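Local coordinates for protein 16S rRNA methylase (Uncultured bacterium, PDB 7JLZ) that probably methylates adenine 1408 of 16S ribosomal RNA, a modification of the 30S subunit that confers aminoglycoside resistance, at residues G53-I57 / Q58-E62; S155-Y158 / L159-V163; I188-T191 / W192-K195. All coordinates share one frame; numbering follows the deposited sequence.

In the fold
The seven-stranded sheet, with strand order 3-2-1-4-5-7-6, marks the Rossmann-like fold of class I methyltransferases, and the three contacts lie at different places around it. Contact 1 joins strand 49-55 to helix 58-70, at the C-terminal ends of the parallel strands, where such enzymes usually bind S-adenosylmethionine. Contact 2, at the start of helix 156-168, lies on the opposite side of the chain's centre, with the two contact centres 36 Å apart. Contact 3 belongs to the long loop before strand 205-211 and holds a sulfate ion. Its centre is 19 Å from that of contact 1 and 33 Å from that of contact 2; the nearest atoms of contacts 1 and 3 are about 10 Å apart.

Contact 1. Residues G53-I57 / Q58-E62; sequences GIEPI and QKQLE
The first corner of a beta-alpha-beta unit in the Rossmann-like methyltransferase fold is closed by Gln60, whose amide reaches back from helix 58-70 to Glu55, the last residue of strand 49-55, and to Ile57 in the turn beyond it. Both ends of the amide are used. Gln60 OE1 accepts from Ile57 N at 3.2 Å, while Gln60 NE2 donates to Glu55 OE1 at 3.1 Å and also to the carbonyl of Gly34. An acceptor and a donor in one flat group are what glutamine offers here, and together they fix the rotation of the amide. The bond to Glu55 comes from above the carboxylate plane, 45° out of it, and the two side chains cross at about a right angle. A bend at chi2 (-66°) curls the Glu55 chain, and its other oxygen, OE2, takes the backbone N of Gly32. Class I enzymes often carry an acidic residue at the end of the second strand for the cofactor ribose, and Glu55 could serve similarly. The backbone adds a bond from Gln60 N to Ile57 O, 3.0 Å long, so that these two residues hold each other twice across the turn. Pro56, with no amide hydrogen to offer as the chain leaves the strand, brings its CD to 3.4 Å from Gln60 OE1. On the buried side, Leu61 supplies the apolar cover: its CD2 methyl lies 3.9 Å from Glu55 CG.

Contact 2. Residues S155-Y158 / L159-V163; sequences SVEY and LKSTV
Tyr158 O is gripped by two successive amides, Thr162 N at 2.9 Å and Val163 N at 3.1 Å. The Val163 bond lies in the carbonyl plane, whereas Thr162 N is tilted from it. Glu157 O is also doubly bonded, taking Ser161 N and, at 2.9 Å, Ser161 OG from opposite faces of its plane. Serine suits this place because its hydroxyl, set between the backbone N and the carbonyl carbon (chi1 81°), can turn back to the carbonyl one turn earlier. Ser155 O and Val156 O receive the amides of Leu159 and Lys160 in the usual way. All this belongs to the first turns of helix 156-168, where the bond from Val163 N to Tyr158 O, spanning five residues, marks a wider pi-type turn. Ser155 is the N-cap, its short side chain allowing OG to accept from Tyr158 N at 3.3 Å in a nearly straight bond. Packing centres on the Tyr158 ring. Thr162 CB sits over one face, 3.9 Å from the ring centroid, in a CH-pi contact, and Thr162 CG2 reaches Tyr158 CZ at 3.7 Å. With CG anti to the backbone N (chi1 -172°), the ring is carried along the helix toward these later residues. Val163 CG2 lies 3.5 Å from Tyr158 CE2, the two side chains crossing at about a right angle. Beyond, Tyr158 OH bonds to the backbone N of Glu150, and Leu149 touches both the tyrosine and Thr162.

Contact 3. Residues I188-T191 / W192-K195; sequences IEST and WSKK. With SO4 (sulfate ion), chain E.
A single hydroxyl, Ser190 OG, does three jobs here: it accepts from the backbone amides of Trp192 and Ser193 and donates to a sulfate ion. The bond from Trp192 N makes an ST turn, Ser193 N also donates to Ser190 OG, at 3.1 Å, and the same OG reaches sulfate O2 at 2.7 Å. Thr191 N adds an almost straight bond of 2.9 Å to sulfate O3. The ion probably came from the crystallisation liquor; with Lys186 and Arg37 also bound to it, the site could suit a phosphate of the RNA substrate. Lys195 folds back to stitch the loop together. A bend at chi4 (69°) turns NZ to Ser190 O at 2.7 Å, and it also donates to both Ser193 O and Ser193 OG, so three acceptors hold the ammonium. The Glu189 carboxylate rests against the methylenes instead, with OE1 3.8 Å from Lys195 CE. Thr191 lies alongside Trp192, its CB 3.8 Å from the centroid of the five-membered ring in a CH-pi contact over the face, and its CG2 methyl covers the same face. Related A1408 methyltransferases carry a tryptophan in this loop that stacks on the target adenine, a role Trp192 may share. The loop runs from helix 182-185 to strand 205-211, and beside it lies helix 37-45, whose Arg37 touches Ser190 and whose Tyr38 meets Ile188.

Contact 1. Residues G53-I57 / Q58-E62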
ATOM      1  N   GLY A  53      -6.168  -2.623  -4.524  1.00 21.86           N
ATOM      2  CA  GLY A  53      -6.334  -1.736  -3.379  1.00 23.14           C
ATOM      3  C   GLY A  53      -7.210  -2.384  -2.320  1.00 24.55           C
ATOM      4  O   GLY A  53      -8.222  -3.006  -2.641  1.00 26.13           O
ATOM      5  N   ILE A  54      -6.826  -2.220  -1.049  1.00 24.16           N
ATOM      6  CA  ILE A  54      -7.578  -2.780   0.077  1.00 21.59           C
ATOM      7  C   ILE A  54      -7.848  -1.686   1.103  1.00 25.71           C
ATOM      8  O   ILE A  54      -6.905  -1.105   1.653  1.00 27.91           O
ATOM      9  CB  ILE A  54      -6.824  -3.945   0.737  1.00 22.98           C
ATOM     10  CG1 ILE A  54      -6.375  -4.946  -0.333  1.00 22.65           C
ATOM     11  CG2 ILE A  54      -7.713  -4.637   1.777  1.00 25.07           C
ATOM     12  CD1 ILE A  54      -5.496  -6.080   0.229  1.00 28.58           C
ATOM     13  N   GLU A  55      -9.123  -1.423   1.371  1.00 21.58           N
ATOM     14  CA  GLU A  55      -9.553  -0.451   2.368  1.00 22.01           C
ATOM     15  C   GLU A  55     -10.780  -0.958   3.114  1.00 22.50           C
ATOM     16  O   GLU A  55     -11.536  -1.782   2.593  1.00 23.50           O
ATOM     17  CB  GLU A  55      -9.869   0.913   1.731  1.00 21.04           C
ATOM     18  CG  GLU A  55      -8.662   1.542   1.041  1.00 24.15           C
ATOM     19  CD  GLU A  55      -7.541   1.926   2.005  1.00 24.36           C
ATOM     20  OE1 GLU A  55      -7.833   2.268   3.168  1.00 26.72           O
ATOM     21  OE2 GLU A  55      -6.360   1.864   1.577  1.00 28.19           O
ATOM     22  N   PRO A  56     -11.013  -0.468   4.341  1.00 25.22           N
ATOM     23  CA  PRO A  56     -12.093  -1.033   5.169  1.00 24.57           C
ATOM     24  C   PRO A  56     -13.482  -0.485   4.915  1.00 24.13           C
ATOM     25  O   PRO A  56     -14.466  -1.144   5.278  1.00 26.66           O
ATOM     26  CB  PRO A  56     -11.653  -0.698   6.595  1.00 30.23           C
ATOM     27  CG  PRO A  56     -10.786   0.542   6.429  1.00 25.34           C
ATOM     28  CD  PRO A  56     -10.064   0.341   5.130  1.00 24.97           C
ATOM     29  N   ILE A  57     -13.624   0.724   4.380  1.00 25.61           N
ATOM     30  CA  ILE A  57     -14.928   1.367   4.271  1.00 26.48           C
ATOM     31  C   ILE A  57     -15.327   1.358   2.804  1.00 27.22           C
ATOM     32  O   ILE A  57     -14.565   1.820   1.951  1.00 28.40           O
ATOM     33  CB  ILE A  57     -14.895   2.789   4.857  1.00 26.79           C
ATOM     34  CG1 ILE A  57     -14.599   2.725   6.358  1.00 33.44           C
ATOM     35  CG2 ILE A  57     -16.212   3.545   4.586  1.00 28.39           C
ATOM     36  CD1 ILE A  57     -14.231   4.047   6.984  1.00 39.37           C
ATOM     37  N   GLN A  58     -16.518   0.819   2.499  1.00 27.33           N
ATOM     38  CA  GLN A  58     -16.877   0.624   1.098  1.00 28.54           C
ATOM     39  C   GLN A  58     -16.881   1.948   0.334  1.00 28.19           C
ATOM     40  O   GLN A  58     -16.423   2.013  -0.816  1.00 29.58           O
ATOM     41  CB  GLN A  58     -18.240  -0.044   0.983  1.00 37.42           C
ATOM     42  CG  GLN A  58     -18.697  -0.186  -0.449  1.00 45.24           C
ATOM     43  CD  GLN A  58     -20.173  -0.515  -0.548  1.00 57.01           C
ATOM     44  OE1 GLN A  58     -20.896  -0.487   0.448  1.00 61.13           O
ATOM     45  NE2 GLN A  58     -20.627  -0.830  -1.753  1.00 59.18           N
ATOM     46  N   LYS A  59     -17.362   3.013   0.971  1.00 31.99           N
ATOM     47  CA  LYS A  59     -17.448   4.306   0.289  1.00 29.92           C
ATOM     48  C   LYS A  59     -16.078   4.827  -0.138  1.00 28.34           C
ATOM     49  O   LYS A  59     -16.002   5.646  -1.069  1.00 29.84           O
ATOM     50  CB  LYS A  59     -18.155   5.332   1.186  1.00 33.23           C
ATOM     51  CG  LYS A  59     -19.670   5.213   1.192  1.00 38.16           C
ATOM     52  CD  LYS A  59     -20.316   6.279   2.082  1.00 43.64           C
ATOM     53  CE  LYS A  59     -21.830   6.328   1.887  1.00 47.44           C
ATOM     54  NZ  LYS A  59     -22.444   7.438   2.653  1.00 55.54           N
ATOM     55  N   GLN A  60     -14.997   4.391   0.522  1.00 28.39           N
ATOM     56  CA  GLN A  60     -13.657   4.826   0.131  1.00 25.01           C
ATOM     57  C   GLN A  60     -13.357   4.490  -1.316  1.00 27.94           C
ATOM     58  O   GLN A  60     -12.670   5.248  -2.007  1.00 28.57           O
ATOM     59  CB  GLN A  60     -12.583   4.149   0.978  1.00 31.01           C
ATOM     60  CG  GLN A  60     -12.467   4.638   2.365  1.00 34.75           C
ATOM     61  CD  GLN A  60     -11.358   3.935   3.081  1.00 28.26           C
ATOM     62  OE1 GLN A  60     -11.610   3.115   3.965  1.00 27.29           O
ATOM     63  NE2 GLN A  60     -10.118   4.246   2.714  1.00 26.09           N
ATOM     64  N   LEU A  61     -13.780   3.307  -1.765  1.00 23.04           N
ATOM     65  CA  LEU A  61     -13.350   2.780  -3.047  1.00 22.70           C
ATOM     66  C   LEU A  61     -14.432   2.876  -4.107  1.00 26.96           C
ATOM     67  O   LEU A  61     -14.219   2.412  -5.230  1.00 26.33           O
ATOM     68  CB  LEU A  61     -12.883   1.328  -2.893  1.00 26.06           C
ATOM     69  CG  LEU A  61     -11.743   1.183  -1.890  1.00 25.74           C
ATOM     70  CD1 LEU A  61     -11.345  -0.286  -1.794  1.00 31.87           C
ATOM     71  CD2 LEU A  61     -10.561   2.038  -2.277  1.00 27.76           C
ATOM     72  N   GLU A  62     -15.567   3.499  -3.782  1.00 27.60           N
ATOM     73  CA  GLU A  62     -16.699   3.570  -4.707  1.00 26.74           C
ATOM     74  C   GLU A  62     -16.346   4.315  -5.998  1.00 30.63           C
ATOM     75  O   GLU A  62     -16.598   3.819  -7.101  1.00 34.00           O
ATOM     76  CB  GLU A  62     -17.884   4.240  -4.005  1.00 33.41           C
ATOM     77  CG  GLU A  62     -18.968   4.729  -4.947  1.00 40.94           C
ATOM     78  CD  GLU A  62     -20.141   5.376  -4.228  1.00 48.68           C
ATOM     79  OE1 GLU A  62     -20.254   5.215  -2.994  1.00 48.94           O
ATOM     80  OE2 GLU A  62     -20.950   6.051  -4.903  1.00 48.91           O
TER

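Contact 2. Residues S155-Y158 / L159-V163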
ATOM      1  N   SER A 155      21.218  10.825   9.013  1.00 42.70           N
ATOM      2  CA  SER A 155      22.632  10.560   9.196  1.00 44.90           C
ATOM      3  C   SER A 155      22.827   9.053   9.224  1.00 44.39           C
ATOM      4  O   SER A 155      21.882   8.299   9.466  1.00 42.70           O
ATOM      5  CB  SER A 155      23.161  11.183  10.488  1.00 53.07           C
ATOM      6  OG  SER A 155      22.604  10.519  11.607  1.00 52.17           O
ATOM      7  N   VAL A 156      24.062   8.612   8.969  1.00 46.06           N
ATOM      8  CA  VAL A 156      24.316   7.172   8.970  1.00 45.90           C
ATOM      9  C   VAL A 156      24.070   6.583  10.355  1.00 46.40           C
ATOM     10  O   VAL A 156      23.588   5.449  10.479  1.00 45.33           O
ATOM     11  CB  VAL A 156      25.740   6.866   8.455  1.00 47.99           C
ATOM     12  CG1 VAL A 156      26.801   7.496   9.347  1.00 50.87           C
ATOM     13  CG2 VAL A 156      25.954   5.344   8.350  1.00 47.88           C
ATOM     14  N   GLU A 157      24.361   7.342  11.416  1.00 48.18           N
ATOM     15  CA  GLU A 157      24.158   6.840  12.773  1.00 49.07           C
ATOM     16  C   GLU A 157      22.681   6.601  13.064  1.00 47.46           C
ATOM     17  O   GLU A 157      22.304   5.560  13.616  1.00 49.07           O
ATOM     18  CB  GLU A 157      24.746   7.814  13.795  1.00 53.09           C
ATOM     19  CG  GLU A 157      24.312   7.507  15.220  1.00 59.17           C
ATOM     20  CD  GLU A 157      25.124   8.238  16.265  1.00 73.27           C
ATOM     21  OE1 GLU A 157      25.934   9.113  15.892  1.00 77.83           O
ATOM     22  OE2 GLU A 157      24.958   7.929  17.464  1.00 79.21           O
ATOM     23  N   TYR A 158      21.826   7.562  12.716  1.00 45.46           N
ATOM     24  CA  TYR A 158      20.397   7.376  12.929  1.00 43.45           C
ATOM     25  C   TYR A 158      19.853   6.273  12.033  1.00 41.20           C
ATOM     26  O   TYR A 158      18.985   5.492  12.451  1.00 40.30           O
ATOM     27  CB  TYR A 158      19.660   8.688  12.676  1.00 42.72           C
ATOM     28  CG  TYR A 158      18.200   8.650  13.048  1.00 43.86           C
ATOM     29  CD1 TYR A 158      17.790   8.852  14.360  1.00 44.75           C
ATOM     30  CD2 TYR A 158      17.228   8.422  12.086  1.00 43.11           C
ATOM     31  CE1 TYR A 158      16.445   8.817  14.699  1.00 41.13           C
ATOM     32  CE2 TYR A 158      15.887   8.390  12.416  1.00 44.70           C
ATOM     33  CZ  TYR A 158      15.503   8.588  13.723  1.00 47.91           C
ATOM     34  OH  TYR A 158      14.166   8.554  14.049  1.00 52.23           O
ATOM     35  N   LEU A 159      20.340   6.200  10.794  1.00 40.64           N
ATOM     36  CA  LEU A 159      19.894   5.145   9.888  1.00 38.81           C
ATOM     37  C   LEU A 159      20.228   3.769  10.453  1.00 39.48           C
ATOM     38  O   LEU A 159      19.377   2.869  10.476  1.00 40.16           O
ATOM     39  CB  LEU A 159      20.537   5.330   8.510  1.00 45.23           C
ATOM     40  CG  LEU A 159      20.139   4.315   7.432  1.00 46.61           C
ATOM     41  CD1 LEU A 159      18.681   4.488   7.058  1.00 38.62           C
ATOM     42  CD2 LEU A 159      21.038   4.413   6.204  1.00 50.82           C
ATOM     43  N   LYS A 160      21.465   3.595  10.927  1.00 41.81           N
ATOM     44  CA  LYS A 160      21.921   2.277  11.369  1.00 45.14           C
ATOM     45  C   LYS A 160      21.345   1.905  12.729  1.00 48.47           C
ATOM     46  O   LYS A 160      21.060   0.731  12.986  1.00 45.94           O
ATOM     47  CB  LYS A 160      23.451   2.234  11.419  1.00 46.98           C
ATOM     48  CG  LYS A 160      24.119   2.144  10.066  1.00 52.27           C
ATOM     49  CD  LYS A 160      23.769   0.841   9.375  1.00 58.48           C
ATOM     50  CE  LYS A 160      24.420  -0.346  10.068  1.00 67.08           C
ATOM     51  NZ  LYS A 160      23.875  -1.638   9.554  1.00 68.30           N
ATOM     52  N   SER A 161      21.197   2.880  13.627  1.00 45.82           N
ATOM     53  CA  SER A 161      20.798   2.578  14.996  1.00 55.27           C
ATOM     54  C   SER A 161      19.296   2.666  15.224  1.00 51.27           C
ATOM     55  O   SER A 161      18.801   2.091  16.198  1.00 57.12           O
ATOM     56  CB  SER A 161      21.506   3.515  15.979  1.00 62.09           C
ATOM     57  OG  SER A 161      20.846   4.767  16.040  1.00 67.87           O
ATOM     58  N   THR A 162      18.562   3.358  14.361  1.00 44.73           N
ATOM     59  CA  THR A 162      17.136   3.530  14.604  1.00 39.77           C
ATOM     60  C   THR A 162      16.293   3.044  13.437  1.00 43.87           C
ATOM     61  O   THR A 162      15.415   2.191  13.615  1.00 44.18           O
ATOM     62  CB  THR A 162      16.810   4.994  14.902  1.00 40.15           C
ATOM     63  OG1 THR A 162      17.475   5.390  16.106  1.00 48.59           O
ATOM     64  CG2 THR A 162      15.294   5.178  15.051  1.00 44.00           C
ATOM     65  N   VAL A 163      16.545   3.572  12.238  1.00 36.64           N
ATOM     66  CA  VAL A 163      15.656   3.287  11.115  1.00 35.32           C
ATOM     67  C   VAL A 163      15.710   1.814  10.745  1.00 35.30           C
ATOM     68  O   VAL A 163      14.688   1.126  10.734  1.00 35.51           O
ATOM     69  CB  VAL A 163      15.991   4.178   9.908  1.00 37.96           C
ATOM     70  CG1 VAL A 163      15.041   3.856   8.759  1.00 37.21           C
ATOM     71  CG2 VAL A 163      15.870   5.632  10.300  1.00 36.36           C
TER

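Contact 3. Residues I188-T191 / W192-K195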
ATOM      1  N   ILE A 188      -0.743   9.460  -5.976  1.00 28.81           N
ATOM      2  CA  ILE A 188      -1.325   9.314  -4.642  1.00 26.94           C
ATOM      3  C   ILE A 188      -2.449  10.324  -4.421  1.00 26.47           C
ATOM      4  O   ILE A 188      -3.539   9.976  -3.949  1.00 27.48           O
ATOM      5  CB  ILE A 188      -0.223   9.470  -3.577  1.00 27.33           C
ATOM      6  CG1 ILE A 188       0.890   8.438  -3.789  1.00 28.57           C
ATOM      7  CG2 ILE A 188      -0.808   9.390  -2.173  1.00 29.15           C
ATOM      8  CD1 ILE A 188       2.162   8.773  -3.065  1.00 35.93           C
ATOM      9  N   GLU A 189      -2.186  11.597  -4.749  1.00 26.41           N
ATOM     10  CA  GLU A 189      -2.999  12.753  -4.386  1.00 33.69           C
ATOM     11  C   GLU A 189      -3.316  13.557  -5.637  1.00 33.08           C
ATOM     12  O   GLU A 189      -2.434  13.772  -6.468  1.00 30.28           O
ATOM     13  CB  GLU A 189      -2.221  13.685  -3.447  1.00 38.79           C
ATOM     14  CG  GLU A 189      -2.605  13.711  -1.995  1.00 50.57           C
ATOM     15  CD  GLU A 189      -2.026  14.947  -1.323  1.00 60.50           C
ATOM     16  OE1 GLU A 189      -1.210  15.635  -1.969  1.00 63.24           O
ATOM     17  OE2 GLU A 189      -2.388  15.243  -0.165  1.00 65.51           O
ATOM     18  N   SER A 190      -4.543  14.058  -5.745  1.00 32.58           N
ATOM     19  CA  SER A 190      -4.826  15.077  -6.745  1.00 33.91           C
ATOM     20  C   SER A 190      -3.989  16.327  -6.491  1.00 27.46           C
ATOM     21  O   SER A 190      -3.851  16.782  -5.352  1.00 32.62           O
ATOM     22  CB  SER A 190      -6.309  15.436  -6.729  1.00 36.07           C
ATOM     23  OG  SER A 190      -6.516  16.687  -7.332  1.00 40.09           O
ATOM     24  N   THR A 191      -3.437  16.908  -7.567  1.00 28.45           N
ATOM     25  CA  THR A 191      -2.652  18.123  -7.412  1.00 29.86           C
ATOM     26  C   THR A 191      -3.531  19.318  -7.068  1.00 31.94           C
ATOM     27  O   THR A 191      -3.119  20.203  -6.313  1.00 34.49           O
ATOM     28  CB  THR A 191      -1.868  18.425  -8.696  1.00 37.24           C
ATOM     29  OG1 THR A 191      -1.050  17.302  -9.039  1.00 37.64           O
ATOM     30  CG2 THR A 191      -1.000  19.661  -8.530  1.00 36.80           C
ATOM     31  N   TRP A 192      -4.745  19.357  -7.605  1.00 31.76           N
ATOM     32  CA  TRP A 192      -5.526  20.583  -7.614  1.00 33.65           C
ATOM     33  C   TRP A 192      -6.709  20.589  -6.653  1.00 33.42           C
ATOM     34  O   TRP A 192      -7.279  21.663  -6.420  1.00 35.12           O
ATOM     35  CB  TRP A 192      -6.003  20.863  -9.047  1.00 39.81           C
ATOM     36  CG  TRP A 192      -4.838  20.907 -10.001  1.00 41.50           C
ATOM     37  CD1 TRP A 192      -4.516  19.979 -10.948  1.00 43.55           C
ATOM     38  CD2 TRP A 192      -3.816  21.909 -10.058  1.00 37.15           C
ATOM     39  NE1 TRP A 192      -3.368  20.355 -11.605  1.00 43.07           N
ATOM     40  CE2 TRP A 192      -2.920  21.538 -11.076  1.00 39.06           C
ATOM     41  CE3 TRP A 192      -3.574  23.085  -9.341  1.00 38.40           C
ATOM     42  CZ2 TRP A 192      -1.800  22.300 -11.397  1.00 41.08           C
ATOM     43  CZ3 TRP A 192      -2.466  23.853  -9.669  1.00 47.90           C
ATOM     44  CH2 TRP A 192      -1.598  23.458 -10.693  1.00 46.67           C
ATOM     45  N   SER A 193      -7.060  19.445  -6.058  1.00 32.09           N
ATOM     46  CA  SER A 193      -8.189  19.399  -5.129  1.00 31.54           C
ATOM     47  C   SER A 193      -7.947  20.331  -3.947  1.00 39.93           C
ATOM     48  O   SER A 193      -6.803  20.593  -3.566  1.00 39.25           O
ATOM     49  CB  SER A 193      -8.375  17.978  -4.639  1.00 32.11           C
ATOM     50  OG  SER A 193      -7.159  17.563  -4.050  1.00 38.33           O
ATOM     51  N   LYS A 194      -9.039  20.853  -3.371  1.00 34.85           N
ATOM     52  CA  LYS A 194      -8.914  21.806  -2.272  1.00 34.92           C
ATOM     53  C   LYS A 194      -8.302  21.127  -1.048  1.00 39.17           C
ATOM     54  O   LYS A 194      -8.756  20.063  -0.633  1.00 39.83           O
ATOM     55  CB  LYS A 194     -10.280  22.399  -1.918  1.00 41.23           C
ATOM     56  CG  LYS A 194     -10.212  23.585  -0.969  1.00 43.20           C
ATOM     57  CD  LYS A 194      -9.587  24.797  -1.639  1.00 40.32           C
ATOM     58  CE  LYS A 194      -9.589  25.998  -0.702  1.00 42.59           C
ATOM     59  NZ  LYS A 194      -9.378  27.290  -1.422  1.00 45.39           N
ATOM     60  N   LYS A 195      -7.283  21.760  -0.463  1.00 50.88           N
ATOM     61  CA  LYS A 195      -6.581  21.234   0.703  1.00 50.28           C
ATOM     62  C   LYS A 195      -6.228  22.384   1.642  1.00 51.32           C
ATOM     63  O   LYS A 195      -6.253  23.558   1.256  1.00 53.69           O
ATOM     64  CB  LYS A 195      -5.295  20.489   0.310  1.00 50.05           C
ATOM     65  CG  LYS A 195      -5.457  19.446  -0.785  1.00 50.43           C
ATOM     66  CD  LYS A 195      -4.120  18.772  -1.111  1.00 50.25           C
ATOM     67  CE  LYS A 195      -4.236  17.858  -2.332  1.00 45.44           C
ATOM     68  NZ  LYS A 195      -4.447  18.664  -3.581  1.00 40.48           N
TER
HETATM   69  S   SO4 E 404      -5.278  15.999 -10.729  1.00 51.28           S
HETATM   70  O1  SO4 E 404      -5.172  16.448 -12.092  1.00 56.33           O
HETATM   71  O2  SO4 E 404      -5.949  17.002  -9.943  1.00 58.43           O
HETATM   72  O3  SO4 E 404      -3.963  15.785 -10.196  1.00 46.85           O
HETATM   73  O4  SO4 E 404      -6.030  14.771 -10.694  1.00 52.42           O